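Local coordinates for protein cellulase (PDB 6UI3) that probably hydrolyses beta-1,4-glucan chains such as cellulose, acting as the family 5 glycoside hydrolase domain of a longer, dockerin-bearing endoglucanase, at residues A[109-114]-A[148-153]; A[168-173]-A[208-213]; A[197-202]-A[220-225]; A[248-253]-A[291-296]; A[269-274]-A[302-307]. One frame throughout, in Å; residues are numbered along the deposited sequence. Where two conformers were deposited one is given.

Contact 1 (A[109-114]-A[148-153]); sequences NKFQGQ and DTINQP. Unlike the reference sequence in segment 148-153: Q152 (reference Glu).
Q112 OE1 takes two hydrogen bonds from the facing loop, one from the backbone N of Q152 and one from the side-chain ND2 of N151. The two loops follow strands 101-105 and 145-148 at the C-terminal mouth of a TIM barrel, where the family's active site lies. The first bond spans 3.2 Å from Q152 N to Q112 OE1 and is fairly straight (162° at the hydrogen). The second, N151 ND2 to Q112 OE1, is equally long at 3.2 Å but more bent (144°). Both donors stand above the carbonyl plane of Q112, and the two amides cross obliquely, their planes 46° apart. In family 5 enzymes the second loop carries the glutamate acid/base; Q152, glutamine here and glutamate in the reference sequence, probably occupies the matching place. Its OE1 bonds to H222, and N151 OD1 is held by R64, so the amide of Q112 acts as a second shell behind both. Q112 reaches across because CG lies anti to the backbone N and the chain beyond is extended; its NE2 turns to H108. At the aliphatic base of Q112, I150 CD1 meets Q112 CB at 4.0 Å and, obliquely to the ring, F111 CE1 at 3.9 Å. Farther along, the CA of P153 points its hydrogen at Q112 O, 3.5 Å from CA to O.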
# COMPACT_ATOMS: atom_id res chain seq x y z
N ASN A 109 6.32 -9.55 -7.26
CA ASN A 109 7.27 -9.96 -8.29
C ASN A 109 8.38 -10.74 -7.60
O ASN A 109 8.74 -10.46 -6.44
CB ASN A 109 7.91 -8.76 -8.98
CG ASN A 109 7.17 -8.33 -10.22
OD1 ASN A 109 5.94 -8.22 -10.24
ND2 ASN A 109 7.92 -8.03 -11.27
N LYS A 110 8.97 -11.70 -8.31
CA LYS A 110 10.09 -12.46 -7.76
C LYS A 110 11.17 -11.55 -7.19
O LYS A 110 11.73 -11.83 -6.13
CB LYS A 110 10.68 -13.36 -8.85
CG LYS A 110 11.88 -14.18 -8.42
CD LYS A 110 11.47 -15.30 -7.50
CE LYS A 110 12.37 -16.52 -7.66
NZ LYS A 110 11.68 -17.79 -7.24
N PHE A 111 11.48 -10.45 -7.87
CA PHE A 111 12.58 -9.61 -7.40
C PHE A 111 12.31 -8.94 -6.06
O PHE A 111 13.25 -8.48 -5.41
CB PHE A 111 13.05 -8.60 -8.48
CG PHE A 111 12.25 -7.31 -8.60
CD1 PHE A 111 12.47 -6.26 -7.72
CD2 PHE A 111 11.38 -7.10 -9.65
CE1 PHE A 111 11.80 -5.06 -7.86
CE2 PHE A 111 10.70 -5.88 -9.79
CZ PHE A 111 10.93 -4.88 -8.90
N GLN A 112 11.05 -8.89 -5.62
CA GLN A 112 10.74 -8.34 -4.30
C GLN A 112 11.55 -9.00 -3.20
O GLN A 112 11.80 -8.38 -2.16
CB GLN A 112 9.25 -8.53 -4.01
CG GLN A 112 8.78 -7.92 -2.68
CD GLN A 112 7.30 -8.18 -2.44
OE1 GLN A 112 6.48 -7.28 -2.57
NE2 GLN A 112 6.95 -9.41 -2.10
N GLY A 113 11.90 -10.28 -3.37
CA GLY A 113 12.66 -11.02 -2.37
C GLY A 113 14.14 -11.12 -2.62
O GLY A 113 14.82 -11.98 -2.04
N GLN A 114 14.66 -10.25 -3.49
CA GLN A 114 16.05 -10.32 -3.94
C GLN A 114 16.80 -9.02 -3.66
O GLN A 114 17.74 -8.67 -4.38
CB GLN A 114 16.12 -10.73 -5.40
CG GLN A 114 15.49 -12.11 -5.64
CD GLN A 114 15.61 -12.54 -7.08
OE1 GLN A 114 15.22 -11.82 -7.98
NE2 GLN A 114 16.17 -13.72 -7.29
N ASP A 148 3.83 3.37 -6.05
CA ASP A 148 4.46 2.78 -4.85
C ASP A 148 5.52 1.83 -5.38
O ASP A 148 5.20 0.85 -6.06
CB ASP A 148 3.33 2.12 -4.05
CG ASP A 148 3.78 1.20 -2.91
OD1 ASP A 148 5.00 1.06 -2.63
OD2 ASP A 148 2.85 0.61 -2.27
N THR A 149 6.81 2.13 -5.15
CA THR A 149 7.87 1.59 -6.01
C THR A 149 8.06 0.08 -5.89
O THR A 149 8.52 -0.57 -6.84
CB THR A 149 9.22 2.27 -5.72
OG1 THR A 149 9.58 1.99 -4.36
CG2 THR A 149 9.19 3.77 -6.00
N ILE A 150 7.78 -0.49 -4.72
CA ILE A 150 7.90 -1.93 -4.46
C ILE A 150 7.16 -2.18 -3.15
O ILE A 150 7.24 -1.37 -2.24
CB ILE A 150 9.37 -2.39 -4.44
CG1 ILE A 150 9.48 -3.91 -4.24
CG2 ILE A 150 10.18 -1.63 -3.39
CD1 ILE A 150 8.87 -4.77 -5.35
N ASN A 151 6.44 -3.29 -3.04
CA ASN A 151 5.57 -3.54 -1.88
C ASN A 151 6.34 -3.77 -0.58
O ASN A 151 6.35 -2.91 0.30
CB ASN A 151 4.66 -4.72 -2.23
CG ASN A 151 3.87 -5.20 -1.06
OD1 ASN A 151 3.21 -4.40 -0.39
ND2 ASN A 151 3.94 -6.49 -0.77
N GLN A 152 6.97 -4.94 -0.44
CA GLN A 152 7.64 -5.36 0.80
C GLN A 152 9.03 -5.89 0.45
O GLN A 152 9.30 -7.10 0.54
CB GLN A 152 6.79 -6.35 1.60
CG GLN A 152 5.63 -5.60 2.27
CD GLN A 152 4.64 -6.44 3.04
OE1 GLN A 152 3.82 -5.89 3.78
NE2 GLN A 152 4.68 -7.73 2.86
N PRO A 153 9.92 -5.00 0.04
CA PRO A 153 11.24 -5.42 -0.44
C PRO A 153 12.07 -6.06 0.65
O PRO A 153 12.16 -5.54 1.77
CB PRO A 153 11.89 -4.10 -0.90
CG PRO A 153 11.20 -3.04 -0.05
CD PRO A 153 9.78 -3.53 0.07

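Contact 2 (A[168-173]-A[208-213]); sequences VLNEYN and GMVVPN
On the outside of the TIM barrel, helix 163-182 is laced to the loop that leaves helix 203-208 and leads into strand 217-222. The amide of N170 does most of the work, gripping the loop backbone on both sides of M209. N170 ND2 donates to G208 O at 3.0 Å in a nearly straight bond (173°) lying in the planes of both the amide and the carbonyl. N170 OD1 receives V210 N, also at 3.0 Å and nearly straight, but this donor sits well above the carbonyl plane. With CG anti to the carbonyl carbon (chi1 -70°), the amide projects to the loop, crossing V210 at about a right angle; V210 CG2 lies 3.5 Å from N170 ND2. A water bridges N170 OD1, N173 ND2 and V210 O, and a second links N170 O to V210 O. One turn on, P212 CG rests 3.8 Å from N173 CB. The other amide atom of N173, OD1, turns inward to T149. Using both its acceptor and its donor, the N170 amide satisfies one loop N-H and one loop carbonyl. Its two bonds fix the amide's rotation, and the waters serve V210 O, so this surface junction is chiefly polar.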
# COMPACT_ATOMS: atom_id res chain seq x y z
N VAL A 168 20.85 -1.73 -0.42
CA VAL A 168 20.38 -2.11 -1.75
C VAL A 168 19.02 -1.46 -2.03
O VAL A 168 18.80 -0.91 -3.11
CB VAL A 168 20.31 -3.64 -1.90
CG1 VAL A 168 19.60 -4.04 -3.18
CG2 VAL A 168 21.70 -4.23 -1.90
N LEU A 169 18.11 -1.51 -1.05
CA LEU A 169 16.81 -0.86 -1.23
C LEU A 169 16.96 0.64 -1.43
O LEU A 169 16.27 1.24 -2.26
CB LEU A 169 15.91 -1.16 -0.04
CG LEU A 169 14.58 -0.41 -0.01
CD1 LEU A 169 13.76 -0.67 -1.25
CD2 LEU A 169 13.80 -0.80 1.25
N ASN A 170 17.85 1.28 -0.67
CA ASN A 170 18.06 2.72 -0.84
C ASN A 170 18.50 3.03 -2.27
O ASN A 170 18.05 4.00 -2.87
CB ASN A 170 19.08 3.25 0.17
CG ASN A 170 18.54 3.25 1.59
OD1 ASN A 170 17.33 3.31 1.82
ND2 ASN A 170 19.44 3.19 2.54
N GLU A 171 19.38 2.19 -2.84
CA GLU A 171 19.82 2.41 -4.22
C GLU A 171 18.69 2.16 -5.21
O GLU A 171 18.54 2.89 -6.20
CB GLU A 171 21.02 1.52 -4.54
CG GLU A 171 22.27 1.85 -3.74
CD GLU A 171 23.48 1.07 -4.21
OE1 GLU A 171 23.63 0.90 -5.44
OE2 GLU A 171 24.27 0.61 -3.36
N TYR A 172 17.86 1.14 -4.97
CA TYR A 172 16.69 0.89 -5.81
C TYR A 172 15.76 2.10 -5.83
O TYR A 172 15.41 2.61 -6.89
CB TYR A 172 15.95 -0.36 -5.31
CG TYR A 172 14.63 -0.65 -5.99
CD1 TYR A 172 14.58 -1.46 -7.11
CD2 TYR A 172 13.45 -0.12 -5.51
CE1 TYR A 172 13.37 -1.74 -7.74
CE2 TYR A 172 12.23 -0.40 -6.13
CZ TYR A 172 12.21 -1.21 -7.24
OH TYR A 172 11.01 -1.52 -7.90
N ASN A 173 15.38 2.59 -4.65
CA ASN A 173 14.47 3.72 -4.61
C ASN A 173 15.10 4.96 -5.25
O ASN A 173 14.40 5.74 -5.92
CB ASN A 173 14.05 4.02 -3.17
CG ASN A 173 13.02 3.04 -2.63
OD1 ASN A 173 12.19 2.50 -3.37
ND2 ASN A 173 13.01 2.86 -1.31
N GLY A 208 17.71 2.84 8.92
CA GLY A 208 18.50 2.45 7.76
C GLY A 208 18.04 3.06 6.46
O GLY A 208 18.76 3.00 5.46
N MET A 209 16.84 3.63 6.44
CA MET A 209 16.26 4.22 5.25
C MET A 209 16.96 5.51 4.87
O MET A 209 17.20 6.36 5.72
CB MET A 209 14.80 4.56 5.59
CG MET A 209 14.01 5.18 4.49
SD MET A 209 13.74 3.95 3.19
CE MET A 209 12.55 4.85 2.19
N VAL A 210 17.26 5.67 3.59
CA VAL A 210 17.65 6.95 3.01
C VAL A 210 16.55 7.30 2.02
O VAL A 210 16.37 6.61 1.00
CB VAL A 210 19.02 6.90 2.33
CG1 VAL A 210 19.33 8.24 1.63
CG2 VAL A 210 20.10 6.58 3.35
N VAL A 211 15.76 8.32 2.33
CA VAL A 211 14.71 8.75 1.40
C VAL A 211 15.39 9.38 0.20
O VAL A 211 16.32 10.18 0.38
CB VAL A 211 13.78 9.74 2.09
CG1 VAL A 211 12.66 10.14 1.15
CG2 VAL A 211 13.19 9.14 3.38
N PRO A 212 15.01 9.05 -1.04
CA PRO A 212 15.64 9.68 -2.20
C PRO A 212 15.60 11.20 -2.13
O PRO A 212 14.69 11.79 -1.53
CB PRO A 212 14.82 9.16 -3.38
CG PRO A 212 14.36 7.81 -2.93
CD PRO A 212 14.06 7.99 -1.44
N ASN A 213 16.58 11.82 -2.78
CA ASN A 213 16.66 13.28 -2.90
C ASN A 213 15.65 13.74 -3.95
O ASN A 213 15.99 14.06 -5.09
CB ASN A 213 18.07 13.71 -3.24
CG ASN A 213 18.22 15.21 -3.22
OD1 ASN A 213 17.35 15.91 -2.73
ND2 ASN A 213 19.33 15.70 -3.72
O HOH W 1 15.13 4.28 0.11
O HOH W 2 17.53 6.49 -1.55

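Contact 3 (A[197-202]-A[220-225]); sequences YCASSD and SIHAYI
H222 O is gripped by two waters that both donate to it: one, at 2.9 Å from H222 O, also donates to C198 O, and the other, at 2.8 Å from H222 O, accepts from S201 N. A single direct bond joins the backbones, H222 N donating to A199 O at 2.8 Å, almost straight (175°) and in the carbonyl plane. I221 CA adds its hydrogen to A199 O from 3.5 Å. A199 O and H222 O, both acceptors, lie 3.2 Å apart without bonding. C198 and A199 both have positive phi, a turn that sets the A199 methyl over the H222 imidazole. CB stands 3.6 Å from the ring centroid and 12° off its normal, a CH-pi contact over one face; the ring's ND1 is engaged by the Q152 side chain. S220 O, buried under the same methyl, has no polar partner. Farther out S201 CB touches I221 CG2 at 3.8 Å, and S200 OG accepts from D202 N in an ST turn just before helix 203-208. In the TIM barrel strand 217-222 runs between strands 192-195 and 267-272; outside it, S201 and I225 pack on T252, and I221 on L256, of helix 243-261.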
# COMPACT_ATOMS: atom_id res chain seq x y z
N TYR A 197 12.68 -1.19 4.32
CA TYR A 197 12.84 -2.64 4.16
C TYR A 197 11.62 -3.34 4.75
O TYR A 197 11.23 -3.07 5.89
CB TYR A 197 14.13 -3.07 4.86
CG TYR A 197 14.49 -4.53 4.74
CD1 TYR A 197 14.05 -5.44 5.68
CD2 TYR A 197 15.28 -5.00 3.70
CE1 TYR A 197 14.37 -6.80 5.58
CE2 TYR A 197 15.61 -6.35 3.60
CZ TYR A 197 15.15 -7.24 4.53
OH TYR A 197 15.47 -8.58 4.40
N CYS A 198 10.99 -4.22 3.96
CA CYS A 198 9.74 -4.89 4.32
C CYS A 198 8.59 -3.92 4.58
O CYS A 198 7.57 -4.33 5.16
CB CYS A 198 9.86 -5.84 5.52
SG CYS A 198 10.81 -7.34 5.20
N ALA A 199 8.72 -2.66 4.18
CA ALA A 199 7.80 -1.60 4.60
C ALA A 199 7.63 -1.59 6.12
O ALA A 199 6.59 -1.21 6.66
CB ALA A 199 6.45 -1.66 3.88
N SER A 200 8.67 -2.00 6.84
CA SER A 200 8.59 -2.13 8.29
C SER A 200 8.73 -0.80 9.01
O SER A 200 9.50 0.08 8.62
CB SER A 200 9.72 -3.06 8.75
OG SER A 200 9.68 -3.27 10.15
N SER A 201 8.02 -0.71 10.14
CA SER A 201 8.16 0.38 11.09
C SER A 201 9.11 0.05 12.24
O SER A 201 9.27 0.89 13.14
CB SER A 201 6.79 0.78 11.65
OG SER A 201 6.22 -0.26 12.43
N ASP A 202 9.73 -1.12 12.26
CA ASP A 202 10.72 -1.38 13.30
C ASP A 202 11.87 -0.40 13.13
O ASP A 202 12.30 -0.12 12.01
CB ASP A 202 11.28 -2.81 13.24
CG ASP A 202 10.21 -3.89 13.37
OD1 ASP A 202 9.33 -3.75 14.24
OD2 ASP A 202 10.30 -4.90 12.63
N SER A 220 6.38 4.72 2.64
CA SER A 220 5.39 3.65 2.72
C SER A 220 5.71 2.73 3.89
O SER A 220 6.80 2.15 3.95
CB SER A 220 5.43 2.84 1.43
OG SER A 220 4.61 1.69 1.56
N ILE A 221 4.76 2.60 4.82
CA ILE A 221 4.87 1.75 6.00
C ILE A 221 3.68 0.80 6.04
O ILE A 221 2.53 1.21 5.83
CB ILE A 221 4.89 2.61 7.29
CG1 ILE A 221 6.15 3.50 7.35
CG2 ILE A 221 4.75 1.74 8.54
CD1 ILE A 221 7.45 2.77 7.48
N HIS A 222 3.95 -0.47 6.35
CA HIS A 222 2.91 -1.47 6.62
C HIS A 222 3.08 -1.87 8.08
O HIS A 222 4.16 -2.34 8.46
CB HIS A 222 3.06 -2.69 5.72
CG HIS A 222 3.01 -2.36 4.26
ND1 HIS A 222 3.26 -3.30 3.28
CD2 HIS A 222 2.74 -1.21 3.61
CE1 HIS A 222 3.15 -2.74 2.09
NE2 HIS A 222 2.84 -1.46 2.26
N ALA A 223 2.05 -1.66 8.90
CA ALA A 223 2.20 -1.80 10.35
C ALA A 223 0.99 -2.51 10.96
O ALA A 223 0.04 -1.89 11.46
CB ALA A 223 2.48 -0.44 11.01
N TYR A 224 1.03 -3.84 10.90
CA TYR A 224 0.04 -4.68 11.57
C TYR A 224 0.58 -4.94 12.97
O TYR A 224 1.18 -5.98 13.26
CB TYR A 224 -0.14 -5.97 10.80
CG TYR A 224 -0.54 -5.88 9.35
CD1 TYR A 224 -1.85 -6.09 8.96
CD2 TYR A 224 0.41 -5.67 8.36
CE1 TYR A 224 -2.22 -6.08 7.62
CE2 TYR A 224 0.05 -5.66 7.01
CZ TYR A 224 -1.26 -5.87 6.64
OH TYR A 224 -1.64 -5.91 5.32
N ILE A 225 0.39 -3.96 13.84
CA ILE A 225 1.10 -3.93 15.12
C ILE A 225 0.14 -3.71 16.28
O ILE A 225 -0.87 -3.01 16.13
CB ILE A 225 2.20 -2.85 15.13
CG1 ILE A 225 1.63 -1.45 14.85
CG2 ILE A 225 3.32 -3.23 14.14
CD1 ILE A 225 2.65 -0.33 15.13
O HOH W 3 6.03 -4.35 7.49
O HOH W 4 5.73 -2.39 10.80

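Contact 4 (A[248-253]-A[291-296]); sequences FIDKTF and VSTATA
The segments of helices 243-261 and 280-296 run nearly parallel, their axes 9.9 Å apart at closest approach and crossing at -16°. T293 points toward the first helix, and its CG2, anti to its own backbone N, does the touching. It lies 3.8 Å from F253 CB, obliquely to that residue's ring, and 4.4 Å from I249 CG2. The F253 ring reaches over the backbone of the second helix: one face, near its rim, stands above A294 N, and its CE2 meets A294 CB at 3.5 Å. These are consecutive outer helices of the TIM barrel, flanking strand 267-272 in the chain, and F253 also packs inward on I269 of that strand and edge-to-face with Y290. Toward the outer side the contact turns polar. D250 and T293 cross at about a right angle, D250 OD1 lying 4.0 Å from T293 CG2, and a water donates to both D250 OD1 and T293 OG1, at 2.7 Å each. D250 OD2 is salt-bridged to R254, while T293 OG1 is also bonded to F289 O one turn back.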
# COMPACT_ATOMS: atom_id res chain seq x y z
N PHE A 248 2.44 0.44 22.35
CA PHE A 248 3.35 0.09 21.27
C PHE A 248 3.01 0.87 20.00
O PHE A 248 3.91 1.36 19.28
CB PHE A 248 3.31 -1.42 21.01
CG PHE A 248 4.34 -1.87 20.02
CD1 PHE A 248 5.67 -1.98 20.39
CD2 PHE A 248 4.00 -2.15 18.71
CE1 PHE A 248 6.64 -2.36 19.45
CE2 PHE A 248 4.94 -2.53 17.78
CZ PHE A 248 6.25 -2.64 18.14
N ILE A 249 1.73 0.98 19.68
CA ILE A 249 1.30 1.76 18.53
C ILE A 249 1.71 3.22 18.69
O ILE A 249 2.27 3.83 17.77
CB ILE A 249 -0.22 1.62 18.33
CG1 ILE A 249 -0.59 0.21 17.89
CG2 ILE A 249 -0.73 2.64 17.32
CD1 ILE A 249 -2.07 -0.13 18.07
N ASP A 250 1.43 3.80 19.86
CA ASP A 250 1.74 5.21 20.07
C ASP A 250 3.24 5.49 19.94
O ASP A 250 3.64 6.47 19.30
CB ASP A 250 1.22 5.66 21.44
CG ASP A 250 1.34 7.14 21.62
OD1 ASP A 250 0.48 7.85 21.07
OD2 ASP A 250 2.30 7.61 22.26
N LYS A 251 4.07 4.62 20.53
CA LYS A 251 5.52 4.80 20.44
C LYS A 251 5.98 4.74 18.99
O LYS A 251 6.80 5.56 18.55
CB LYS A 251 6.22 3.73 21.28
CG LYS A 251 7.76 3.76 21.26
CD LYS A 251 8.35 2.74 22.22
CE LYS A 251 8.25 1.33 21.66
NZ LYS A 251 8.60 0.32 22.71
N THR A 252 5.46 3.78 18.24
CA THR A 252 5.86 3.62 16.85
C THR A 252 5.51 4.86 16.05
O THR A 252 6.32 5.36 15.26
CB THR A 252 5.19 2.38 16.24
OG1 THR A 252 5.61 1.20 16.92
CG2 THR A 252 5.54 2.21 14.77
N PHE A 253 4.29 5.38 16.24
CA PHE A 253 3.85 6.53 15.45
C PHE A 253 4.60 7.80 15.84
O PHE A 253 4.95 8.61 14.98
CB PHE A 253 2.33 6.71 15.52
CG PHE A 253 1.59 5.87 14.51
CD1 PHE A 253 1.13 4.61 14.85
CD2 PHE A 253 1.43 6.32 13.21
CE1 PHE A 253 0.49 3.82 13.93
CE2 PHE A 253 0.80 5.52 12.27
CZ PHE A 253 0.33 4.27 12.64
N VAL A 291 -6.27 4.52 14.00
CA VAL A 291 -6.49 5.59 13.04
C VAL A 291 -6.38 6.95 13.73
O VAL A 291 -5.85 7.90 13.14
CB VAL A 291 -7.80 5.40 12.26
CG1 VAL A 291 -8.05 6.57 11.33
CG2 VAL A 291 -7.74 4.11 11.47
N SER A 292 -6.89 7.09 14.95
CA SER A 292 -6.74 8.36 15.66
C SER A 292 -5.28 8.73 15.83
O SER A 292 -4.89 9.89 15.62
CB SER A 292 -7.43 8.29 17.02
OG SER A 292 -7.17 9.47 17.75
N THR A 293 -4.45 7.77 16.24
CA THR A 293 -3.04 8.03 16.46
C THR A 293 -2.35 8.41 15.15
O THR A 293 -1.59 9.38 15.10
CB THR A 293 -2.38 6.80 17.09
OG1 THR A 293 -3.04 6.48 18.32
CG2 THR A 293 -0.92 7.05 17.39
N ALA A 294 -2.59 7.65 14.09
CA ALA A 294 -2.00 7.97 12.79
C ALA A 294 -2.43 9.35 12.30
O ALA A 294 -1.63 10.11 11.75
CB ALA A 294 -2.43 6.90 11.78
N THR A 295 -3.71 9.67 12.46
CA THR A 295 -4.24 10.94 11.99
C THR A 295 -3.58 12.11 12.72
O THR A 295 -3.39 13.18 12.14
CB THR A 295 -5.77 10.95 12.12
OG1 THR A 295 -6.33 9.88 11.35
CG2 THR A 295 -6.39 12.24 11.63
N ALA A 296 -3.23 11.92 14.00
CA ALA A 296 -2.54 12.96 14.76
C ALA A 296 -1.22 13.36 14.11
O ALA A 296 -0.76 14.50 14.31
CB ALA A 296 -2.31 12.48 16.19
O HOH W 5 -2.17 7.66 20.64

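Contact 5 (A[269-274]-A[302-307]); sequences IGQFAI and LWWDNN. Unlike the reference sequence in segment 269-274: Q271 (reference Glu).
One face of the W303 indole carries A273 CB over its centre, and F272 O lies on the same side toward the rim; at the edge, near the plane, come F272 CZ and D305 CA. The A273 methyl makes a CH-pi contact, 3.8 Å from CB to the centroid of the W303 six-membered ring. The edge of W303 meets the face of F272 in a T-shaped pair, centroids 5.5 Å apart and planes at 80°. The indole's far corner, CH2, touches I274 CG2 at 3.9 Å; its NE1 bonds to L316. W304, on the other side of strand 301-305, lies alongside Q271: Q271 CD is 3.5 Å from W304 CE3, with amide and ring planes 33° apart. The strands pair in parallel, F272 bridging W303. L302 N bonds to I269 O nearly along its C=O axis, F272 N donates to L302 O, and W304 N to F272 O at 2.9 Å. This is the seventh-to-eighth strand seam of the TIM barrel, joined by a beta-alpha-beta crossover through helix 280-296. Q271, glutamate in the reference sequence, probably stands at the nucleophile position of family 5 enzymes. R64, bonded to Q271 OE1, would probably polarise the amide carbonyl.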
# COMPACT_ATOMS: atom_id res chain seq x y z
N ILE A 269 0.48 4.93 5.88
CA ILE A 269 0.32 3.55 6.35
C ILE A 269 -0.41 2.80 5.24
O ILE A 269 -1.65 2.71 5.22
CB ILE A 269 -0.39 3.47 7.71
CG1 ILE A 269 0.31 4.35 8.75
CG2 ILE A 269 -0.46 2.02 8.17
CD1 ILE A 269 1.73 4.00 9.04
N GLY A 270 0.37 2.27 4.31
CA GLY A 270 -0.18 1.64 3.12
C GLY A 270 -0.89 0.33 3.39
O GLY A 270 -1.69 -0.10 2.54
N GLN A 271 -0.60 -0.31 4.53
CA GLN A 271 -1.34 -1.49 4.97
C GLN A 271 -1.41 -1.51 6.49
O GLN A 271 -0.38 -1.34 7.16
CB GLN A 271 -0.69 -2.82 4.56
CG GLN A 271 -0.52 -2.99 3.05
CD GLN A 271 0.11 -4.31 2.64
OE1 GLN A 271 0.56 -4.46 1.50
NE2 GLN A 271 0.15 -5.24 3.54
N PHE A 272 -2.60 -1.78 7.02
CA PHE A 272 -2.79 -2.19 8.41
C PHE A 272 -4.11 -2.96 8.45
O PHE A 272 -4.91 -2.91 7.51
CB PHE A 272 -2.84 -1.00 9.38
CG PHE A 272 -4.22 -0.39 9.54
CD1 PHE A 272 -4.84 0.25 8.48
CD2 PHE A 272 -4.89 -0.43 10.75
CE1 PHE A 272 -6.11 0.78 8.62
CE2 PHE A 272 -6.15 0.12 10.89
CZ PHE A 272 -6.75 0.72 9.83
N ALA A 273 -4.32 -3.67 9.55
CA ALA A 273 -5.59 -4.36 9.84
C ALA A 273 -5.44 -5.03 11.19
O ALA A 273 -4.34 -5.08 11.76
CB ALA A 273 -5.95 -5.39 8.78
N ILE A 274 -6.56 -5.55 11.71
CA ILE A 274 -6.56 -6.46 12.85
C ILE A 274 -7.41 -7.67 12.48
O ILE A 274 -8.59 -7.52 12.12
CB ILE A 274 -7.02 -5.80 14.16
CG1 ILE A 274 -7.13 -6.85 15.28
CG2 ILE A 274 -8.30 -4.97 13.99
CD1 ILE A 274 -7.20 -6.29 16.68
N LEU A 302 -4.61 2.64 5.33
CA LEU A 302 -5.27 1.83 4.31
C LEU A 302 -5.45 0.41 4.83
O LEU A 302 -4.47 -0.32 4.99
CB LEU A 302 -4.45 1.83 3.02
CG LEU A 302 -4.37 3.13 2.22
CD1 LEU A 302 -3.78 4.29 2.89
CD2 LEU A 302 -3.59 2.86 0.94
N TRP A 303 -6.69 0.01 5.09
CA TRP A 303 -6.98 -1.34 5.58
C TRP A 303 -6.69 -2.38 4.51
O TRP A 303 -7.04 -2.20 3.34
CB TRP A 303 -8.45 -1.41 6.01
CG TRP A 303 -8.86 -2.76 6.59
CD1 TRP A 303 -9.16 -3.88 5.89
CD2 TRP A 303 -9.06 -3.09 7.98
NE1 TRP A 303 -9.48 -4.90 6.74
CE2 TRP A 303 -9.45 -4.45 8.03
CE3 TRP A 303 -8.93 -2.39 9.17
CZ2 TRP A 303 -9.72 -5.10 9.22
CZ3 TRP A 303 -9.21 -3.04 10.35
CH2 TRP A 303 -9.61 -4.38 10.36
N TRP A 304 -6.06 -3.48 4.92
CA TRP A 304 -5.82 -4.62 4.01
C TRP A 304 -7.05 -5.52 3.96
O TRP A 304 -7.30 -6.27 4.90
CB TRP A 304 -4.60 -5.44 4.46
CG TRP A 304 -4.34 -6.58 3.52
CD1 TRP A 304 -4.72 -7.88 3.67
CD2 TRP A 304 -3.65 -6.51 2.27
NE1 TRP A 304 -4.33 -8.63 2.58
CE2 TRP A 304 -3.66 -7.81 1.71
CE3 TRP A 304 -3.03 -5.48 1.56
CZ2 TRP A 304 -3.07 -8.09 0.49
CZ3 TRP A 304 -2.44 -5.76 0.36
CH2 TRP A 304 -2.46 -7.05 -0.16
N ASP A 305 -7.80 -5.46 2.87
CA ASP A 305 -9.05 -6.20 2.71
C ASP A 305 -8.86 -7.33 1.70
O ASP A 305 -8.85 -7.10 0.50
CB ASP A 305 -10.19 -5.28 2.31
CG ASP A 305 -11.54 -5.95 2.43
OD1 ASP A 305 -11.58 -7.21 2.35
OD2 ASP A 305 -12.54 -5.22 2.58
N ASN A 306 -8.71 -8.55 2.21
CA ASN A 306 -8.52 -9.72 1.36
C ASN A 306 -9.82 -10.47 1.03
O ASN A 306 -9.76 -11.53 0.39
CB ASN A 306 -7.50 -10.68 1.97
CG ASN A 306 -7.92 -11.23 3.31
OD1 ASN A 306 -9.04 -11.00 3.78
ND2 ASN A 306 -7.02 -11.97 3.91
N ASN A 307 -10.98 -9.93 1.41
CA ASN A 307 -12.27 -10.56 1.14
C ASN A 307 -12.41 -11.93 1.79
O ASN A 307 -13.23 -12.75 1.36
CB ASN A 307 -12.51 -10.68 -0.39
CG ASN A 307 -13.96 -11.00 -0.76
OD1 ASN A 307 -14.92 -10.49 -0.19
ND2 ASN A 307 -14.10 -11.86 -1.75

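How the contacts relate
Contact 5 is wholly buried at the barrel wall, where backbone pairing and aromatic packing dominate. Contacts 1 and 3 are buried too: contact 1 joins two loops, contact 3 a loop and the end of strand 217-222, and between them they rely on amides, an imidazole and waters. Q152 with H222 ties them together, and A223 N to Q271 O continues contact 3 into contact 5. These three surround the probable catalytic centre. Contacts 2 and 4 lie farther out, about 24 Å apart between centres, contact 4 still buried between helices. Contact 4 is mainly hydrophobic, reaching contact 5 through F253 on I269, whereas contact 2 is a polar surface junction joined to contact 1 through T149.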